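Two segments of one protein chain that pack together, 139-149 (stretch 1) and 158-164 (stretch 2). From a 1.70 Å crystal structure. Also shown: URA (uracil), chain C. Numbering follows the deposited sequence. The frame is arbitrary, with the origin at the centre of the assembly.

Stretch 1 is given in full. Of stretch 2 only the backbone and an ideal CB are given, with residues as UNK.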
ATOM      1  N   SER A 139     -11.182   4.700 -12.941  1.00 30.79           N
ATOM      2  CA  SER A 139     -10.894   5.655 -11.876  1.00 26.89           C
ATOM      3  C   SER A 139     -10.989   4.923 -10.547  1.00 30.46           C
ATOM      4  O   SER A 139     -11.594   3.867 -10.484  1.00 24.93           O
ATOM      5  CB  SER A 139     -11.866   6.834 -11.919  1.00 28.41           C
ATOM      6  OG  SER A 139     -13.168   6.417 -11.551  1.00 30.16           O
ATOM      7  N   ILE A 140     -10.405   5.465  -9.486  1.00 23.62           N
ATOM      8  CA  ILE A 140     -10.555   4.808  -8.202  1.00 22.25           C
ATOM      9  C   ILE A 140     -12.033   4.763  -7.782  1.00 23.73           C
ATOM     10  O   ILE A 140     -12.461   3.787  -7.183  1.00 23.53           O
ATOM     11  CB  ILE A 140      -9.685   5.490  -7.103  1.00 22.75           C
ATOM     12  CG1 ILE A 140      -9.641   4.625  -5.835  1.00 22.58           C
ATOM     13  CG2 ILE A 140     -10.147   6.920  -6.820  1.00 24.36           C
ATOM     14  CD1 ILE A 140      -9.039   3.237  -6.075  1.00 20.51           C
ATOM     15  N   THR A 141     -12.812   5.781  -8.121  1.00 26.02           N
ATOM     16  CA  THR A 141     -14.221   5.810  -7.729  1.00 29.02           C
ATOM     17  C   THR A 141     -14.950   4.625  -8.353  1.00 29.70           C
ATOM     18  O   THR A 141     -15.788   3.960  -7.715  1.00 29.29           O
ATOM     19  CB  THR A 141     -14.891   7.138  -8.136  1.00 31.55           C
ATOM     20  OG1 THR A 141     -14.289   8.214  -7.406  1.00 33.47           O
ATOM     21  CG2 THR A 141     -16.374   7.120  -7.825  1.00 33.22           C
ATOM     22  N   LYS A 142     -14.584   4.319  -9.589  1.00 28.45           N
ATOM     23  CA  LYS A 142     -15.325   3.315 -10.357  1.00 29.06           C
ATOM     24  C   LYS A 142     -14.891   1.900 -10.014  1.00 29.72           C
ATOM     25  O   LYS A 142     -15.648   0.941 -10.238  1.00 30.80           O
ATOM     26  CB  LYS A 142     -15.145   3.558 -11.852  1.00 30.89           C
ATOM     27  CG  LYS A 142     -16.042   4.658 -12.380  1.00 32.64           C
ATOM     28  CD  LYS A 142     -15.724   4.991 -13.822  1.00 34.16           C
ATOM     29  CE  LYS A 142     -16.664   6.050 -14.345  1.00 38.60           C
ATOM     30  NZ  LYS A 142     -16.392   6.347 -15.764  1.00 38.05           N
ATOM     31  N   VAL A 143     -13.684   1.752  -9.478  1.00 26.70           N
ATOM     32  CA  VAL A 143     -13.158   0.411  -9.285  1.00 24.76           C
ATOM     33  C   VAL A 143     -13.059  -0.011  -7.830  1.00 26.00           C
ATOM     34  O   VAL A 143     -12.885  -1.192  -7.560  1.00 27.80           O
ATOM     35  CB  VAL A 143     -11.764   0.228  -9.944  1.00 25.59           C
ATOM     36  CG1 VAL A 143     -11.783   0.695 -11.414  1.00 30.00           C
ATOM     37  CG2 VAL A 143     -10.644   0.903  -9.113  1.00 27.69           C
ATOM     38  N   ARG A 144     -13.154   0.928  -6.890  1.00 25.76           N
ATOM     39  CA  ARG A 144     -13.022   0.552  -5.476  1.00 24.87           C
ATOM     40  C   ARG A 144     -14.211  -0.269  -4.990  1.00 25.65           C
ATOM     41  O   ARG A 144     -15.309  -0.265  -5.617  1.00 24.27           O
ATOM     42  CB  ARG A 144     -12.864   1.795  -4.587  1.00 25.32           C
ATOM     43  CG  ARG A 144     -14.068   2.763  -4.645  1.00 26.41           C
ATOM     44  CD  ARG A 144     -14.540   3.162  -3.234  1.00 27.19           C
ATOM     45  NE  ARG A 144     -15.222   2.067  -2.547  1.00 26.71           N
ATOM     46  CZ  ARG A 144     -16.516   1.789  -2.663  1.00 27.94           C
ATOM     47  NH1 ARG A 144     -17.295   2.504  -3.470  1.00 28.19           N
ATOM     48  NH2 ARG A 144     -17.040   0.772  -1.988  1.00 29.32           N
ATOM     49  N   GLY A 145     -13.971  -0.991  -3.891  1.00 27.92           N
ATOM     50  CA  GLY A 145     -15.028  -1.608  -3.111  1.00 28.07           C
ATOM     51  C   GLY A 145     -15.388  -3.008  -3.562  1.00 28.66           C
ATOM     52  O   GLY A 145     -16.405  -3.564  -3.153  1.00 28.08           O
ATOM     53  N   LYS A 146     -14.565  -3.590  -4.415  1.00 24.31           N
ATOM     54  CA  LYS A 146     -14.756  -4.996  -4.707  1.00 27.32           C
ATOM     55  C   LYS A 146     -13.420  -5.662  -4.963  1.00 25.50           C
ATOM     56  O   LYS A 146     -12.379  -5.000  -5.081  1.00 26.28           O
ATOM     57  CB  LYS A 146     -15.712  -5.186  -5.884  1.00 35.07           C
ATOM     58  CG  LYS A 146     -15.155  -4.866  -7.243  1.00 34.23           C
ATOM     59  CD  LYS A 146     -16.104  -5.426  -8.294  1.00 39.81           C
ATOM     60  CE  LYS A 146     -15.672  -5.081  -9.701  1.00 43.11           C
ATOM     61  NZ  LYS A 146     -16.732  -5.449 -10.692  1.00 44.26           N
ATOM     62  N   SER A 147     -13.436  -6.986  -5.007  1.00 26.18           N
ATOM     63  CA  SER A 147     -12.199  -7.723  -5.171  1.00 25.45           C
ATOM     64  C   SER A 147     -11.924  -8.103  -6.629  1.00 25.25           C
ATOM     65  O   SER A 147     -12.835  -8.282  -7.470  1.00 28.02           O
ATOM     66  CB  SER A 147     -12.207  -8.971  -4.284  1.00 28.90           C
ATOM     67  OG  SER A 147     -13.386  -9.697  -4.483  1.00 35.52           O
ATOM     68  N   TYR A 148     -10.634  -8.176  -6.932  1.00 22.89           N
ATOM     69  CA  TYR A 148     -10.154  -8.508  -8.270  1.00 23.28           C
ATOM     70  C   TYR A 148      -9.139  -9.635  -8.121  1.00 25.79           C
ATOM     71  O   TYR A 148      -8.216  -9.542  -7.318  1.00 27.91           O
ATOM     72  CB  TYR A 148      -9.532  -7.281  -8.938  1.00 22.20           C
ATOM     73  CG  TYR A 148     -10.501  -6.135  -9.119  1.00 25.39           C
ATOM     74  CD1 TYR A 148     -10.751  -5.233  -8.088  1.00 24.28           C
ATOM     75  CD2 TYR A 148     -11.158  -5.942 -10.329  1.00 27.63           C
ATOM     76  CE1 TYR A 148     -11.637  -4.190  -8.245  1.00 27.63           C
ATOM     77  CE2 TYR A 148     -12.050  -4.889 -10.501  1.00 29.45           C
ATOM     78  CZ  TYR A 148     -12.290  -4.022  -9.454  1.00 27.67           C
ATOM     79  OH  TYR A 148     -13.178  -2.979  -9.641  1.00 29.09           O
ATOM     80  N   VAL A 149      -9.313 -10.720  -8.860  1.00 27.43           N
ATOM     81  CA  VAL A 149      -8.383 -11.829  -8.688  1.00 26.76           C
ATOM     82  C   VAL A 149      -7.149 -11.651  -9.576  1.00 25.93           C
ATOM     83  O   VAL A 149      -7.258 -11.477 -10.801  1.00 28.72           O
ATOM     84  CB  VAL A 149      -9.050 -13.169  -8.993  1.00 33.98           C
ATOM     85  CG1 VAL A 149      -8.021 -14.292  -8.954  1.00 33.23           C
ATOM     86  CG2 VAL A 149     -10.165 -13.423  -7.994  1.00 37.56           C
ATOM     87  N   UNK A 158      -5.808 -11.651  -4.063  1.00 20.73           N
ATOM     88  CA  UNK A 158      -7.035 -10.861  -4.131  1.00 17.67           C
ATOM     89  C   UNK A 158      -6.674  -9.400  -3.986  1.00 18.57           C
ATOM     90  O   UNK A 158      -6.115  -9.000  -2.962  1.00 18.86           O
ATOM     91  CB  UNK A 158      -8.036 -11.285  -3.054  1.00 17.67           C
ATOM     92  N   UNK A 159      -6.975  -8.604  -5.001  1.00 19.84           N
ATOM     93  CA  UNK A 159      -6.669  -7.181  -4.941  1.00 20.01           C
ATOM     94  C   UNK A 159      -7.940  -6.415  -4.616  1.00 20.45           C
ATOM     95  O   UNK A 159      -8.973  -6.589  -5.264  1.00 19.67           O
ATOM     96  CB  UNK A 159      -6.059  -6.691  -6.256  1.00 20.01           C
ATOM     97  N   UNK A 160      -7.868  -5.577  -3.597  1.00 17.62           N
ATOM     98  CA  UNK A 160      -9.040  -4.842  -3.156  1.00 20.08           C
ATOM     99  C   UNK A 160      -8.749  -3.356  -3.055  1.00 18.07           C
ATOM    100  O   UNK A 160      -8.108  -2.912  -2.107  1.00 16.51           O
ATOM    101  CB  UNK A 160      -9.529  -5.377  -1.808  1.00 20.08           C
ATOM    102  N   UNK A 161      -9.221  -2.575  -4.040  1.00 17.86           N
ATOM    103  CA  UNK A 161      -8.935  -1.148  -3.987  1.00 16.72           C
ATOM    104  C   UNK A 161      -9.876  -0.412  -3.044  1.00 17.35           C
ATOM    105  O   UNK A 161     -11.049  -0.735  -3.013  1.00 17.71           O
ATOM    106  CB  UNK A 161      -9.026  -0.542  -5.389  1.00 16.72           C
ATOM    107  N   UNK A 162      -9.367   0.561  -2.302  1.00 18.06           N
ATOM    108  CA  UNK A 162     -10.200   1.454  -1.501  1.00 19.27           C
ATOM    109  C   UNK A 162      -9.780   2.911  -1.694  1.00 20.24           C
ATOM    110  O   UNK A 162      -8.775   3.202  -2.344  1.00 20.80           O
ATOM    111  CB  UNK A 162     -10.120   1.073  -0.021  1.00 19.27           C
ATOM    112  N   UNK A 163     -10.548   3.833  -1.121  1.00 21.46           N
ATOM    113  CA  UNK A 163     -10.121   5.223  -1.091  1.00 23.50           C
ATOM    114  C   UNK A 163      -8.928   5.306  -0.166  1.00 23.37           C
ATOM    115  O   UNK A 163      -8.715   4.434   0.664  1.00 22.93           O
ATOM    116  CB  UNK A 163     -11.246   6.156  -0.639  1.00 23.50           C
ATOM    117  N   UNK A 164      -8.121   6.338  -0.329  1.00 21.94           N
ATOM    118  CA  UNK A 164      -6.992   6.518   0.544  1.00 22.78           C
ATOM    119  C   UNK A 164      -7.490   7.022   1.888  1.00 21.72           C
ATOM    120  O   UNK A 164      -8.425   7.811   1.942  1.00 22.22           O
ATOM    121  CB  UNK A 164      -5.971   7.480  -0.067  1.00 22.78           C
TER
HETATM  122  N1  URA C 202       0.111   8.455   2.540  1.00 27.42           N
HETATM  123  C2  URA C 202       0.490   7.335   1.884  1.00 24.52           C
HETATM  124  O2  URA C 202       0.142   7.082   0.745  1.00 22.65           O
HETATM  125  N3  URA C 202       1.433   6.594   2.478  1.00 23.73           N
HETATM  126  C4  URA C 202       2.030   6.854   3.660  1.00 22.81           C
HETATM  127  O4  URA C 202       2.824   6.050   4.119  1.00 20.13           O
HETATM  128  C5  URA C 202       1.603   8.023   4.321  1.00 24.48           C
HETATM  129  C6  URA C 202       0.646   8.799   3.758  1.00 24.69           C

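Position 158 lies in an extended strand, opposite Val149 in a non-hydrogen-bonded antiparallel pair. Its CB projects to the same face of the sheet as Val149, 4.9 Å from Ser147 CB, so a beta-branched or other aliphatic side chain would suit it. The residue is Ile158, whose CG2 packs 3.5 Å from Ser147 CB.

Position 159 forms the hydrogen-bonded pair with Tyr148: the N at 159 donates to Tyr148 O (2.8 Å), and Tyr148 N donates to the O at 159 (2.8 Å). These bonds ask nothing of the side chain beyond compatibility with a strand; the CB, on the face that carries Tyr148, favors valine, isoleucine or threonine. It is Val159, with its CB 4.4 Å from Tyr148 CB.

At position 160 the CB points sideways, 4.4 Å from Lys146 O, near the backbone of 145-147, along which a long or flat side chain could reach. Phe160 does so: its ring end turns nearer, with CZ 3.4 Å from Gly145 C and Lys146 N over one ring face.

Position 161 points its CB toward stretch 1, into a pocket lined by Ile140 CD1 (3.8 Å from the ideal CB), Val143 CG2 (4.3 Å) and the Tyr148 ring. A compact apolar residue fits. The N at 161 faces Lys146 O at 4.1 Å, too far for a hydrogen bond as the backbone stands; a residue with an N-H is possible, and phi of -81° admits proline. Pro161 places CB 4.0 Å from Ile140 CD1 and CD 3.6 Å from Tyr148 CE1, at the edge of that ring. It offers no N-H; its CD lies 3.3 Å from Lys146 O, which is left without a partner. Its carbonyl O still accepts from Gly145 N (3.1 Å), tying the strand to the turn that follows the helix.

Position 162 directs its CB away, and phi/psi of -134/173° is extended; stretch 1 therefore restricts the choice little, and beta-branched residues would be comfortable. Thr162 OG1 donates to the backbone O at 163 (2.8 Å).

At position 163 the CB again points sideways, 5.2 Å from Arg144 CD, with Ile140 and Thr141 farther along. A long side chain is needed to reach them; an aromatic ring could cover the arginine's methylene groups, and a polar tip could meet Thr141. Tyr163 takes Arg144 CD over one ring face, 3.6 Å from the centroid, a CH-pi contact, while Ile140 CG2 lies at the ring edge, 4.2 Å from CE1. A water joins its OH (2.6 Å from the water O) to Thr141 O and Arg144 NH1.

Position 164 has nothing of stretch 1 near its CB, but uracil lies ahead, favoring a donor of sufficient reach. His164 NE2 donates to URA O2 (2.8 Å).

Stretch 2 158-164: IVFPTYH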
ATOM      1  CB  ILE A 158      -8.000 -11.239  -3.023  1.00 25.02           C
ATOM      2  CG1 ILE A 158      -8.419 -12.706  -3.158  1.00 27.96           C
ATOM      3  CG2 ILE A 158      -9.188 -10.343  -3.056  1.00 26.69           C
ATOM      4  CD1 ILE A 158      -9.115 -13.243  -1.914  1.00 33.18           C
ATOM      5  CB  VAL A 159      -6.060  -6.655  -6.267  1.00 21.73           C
ATOM      6  CG1 VAL A 159      -5.898  -5.117  -6.220  1.00 19.13           C
ATOM      7  CG2 VAL A 159      -4.721  -7.324  -6.539  1.00 21.83           C
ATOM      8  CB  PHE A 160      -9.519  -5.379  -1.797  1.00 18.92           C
ATOM      9  CG  PHE A 160     -10.927  -5.032  -1.485  1.00 18.39           C
ATOM     10  CD1 PHE A 160     -11.908  -6.007  -1.521  1.00 20.81           C
ATOM     11  CD2 PHE A 160     -11.296  -3.719  -1.190  1.00 20.69           C
ATOM     12  CE1 PHE A 160     -13.242  -5.676  -1.269  1.00 23.07           C
ATOM     13  CE2 PHE A 160     -12.632  -3.384  -0.931  1.00 20.98           C
ATOM     14  CZ  PHE A 160     -13.589  -4.366  -0.952  1.00 21.20           C
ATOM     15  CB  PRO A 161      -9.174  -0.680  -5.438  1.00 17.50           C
ATOM     16  CG  PRO A 161      -9.244  -1.942  -6.256  1.00 20.68           C
ATOM     17  CD  PRO A 161      -9.798  -2.985  -5.333  1.00 17.94           C
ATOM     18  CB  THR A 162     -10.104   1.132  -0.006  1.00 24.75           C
ATOM     19  OG1 THR A 162      -8.869   1.649   0.516  1.00 24.64           O
ATOM     20  CG2 THR A 162     -10.151  -0.384   0.242  1.00 23.61           C
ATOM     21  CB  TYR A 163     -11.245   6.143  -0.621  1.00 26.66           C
ATOM     22  CG  TYR A 163     -12.363   6.327  -1.621  1.00 28.82           C
ATOM     23  CD1 TYR A 163     -12.094   6.508  -2.977  1.00 29.31           C
ATOM     24  CD2 TYR A 163     -13.687   6.340  -1.209  1.00 32.66           C
ATOM     25  CE1 TYR A 163     -13.116   6.682  -3.894  1.00 31.10           C
ATOM     26  CE2 TYR A 163     -14.719   6.523  -2.121  1.00 31.98           C
ATOM     27  CZ  TYR A 163     -14.428   6.687  -3.459  1.00 33.25           C
ATOM     28  OH  TYR A 163     -15.448   6.859  -4.371  1.00 35.42           O
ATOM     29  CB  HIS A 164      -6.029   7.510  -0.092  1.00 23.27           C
ATOM     30  CG  HIS A 164      -4.720   7.599   0.601  1.00 22.75           C
ATOM     31  ND1 HIS A 164      -4.550   8.288   1.783  1.00 23.85           N
ATOM     32  CD2 HIS A 164      -3.505   7.103   0.267  1.00 27.58           C
ATOM     33  CE1 HIS A 164      -3.283   8.210   2.153  1.00 27.11           C
ATOM     34  NE2 HIS A 164      -2.629   7.497   1.248  1.00 30.49           N
TER
HETATM   35  O   HOH W   1     -16.895   4.841  -5.177  1.00 33.39           O
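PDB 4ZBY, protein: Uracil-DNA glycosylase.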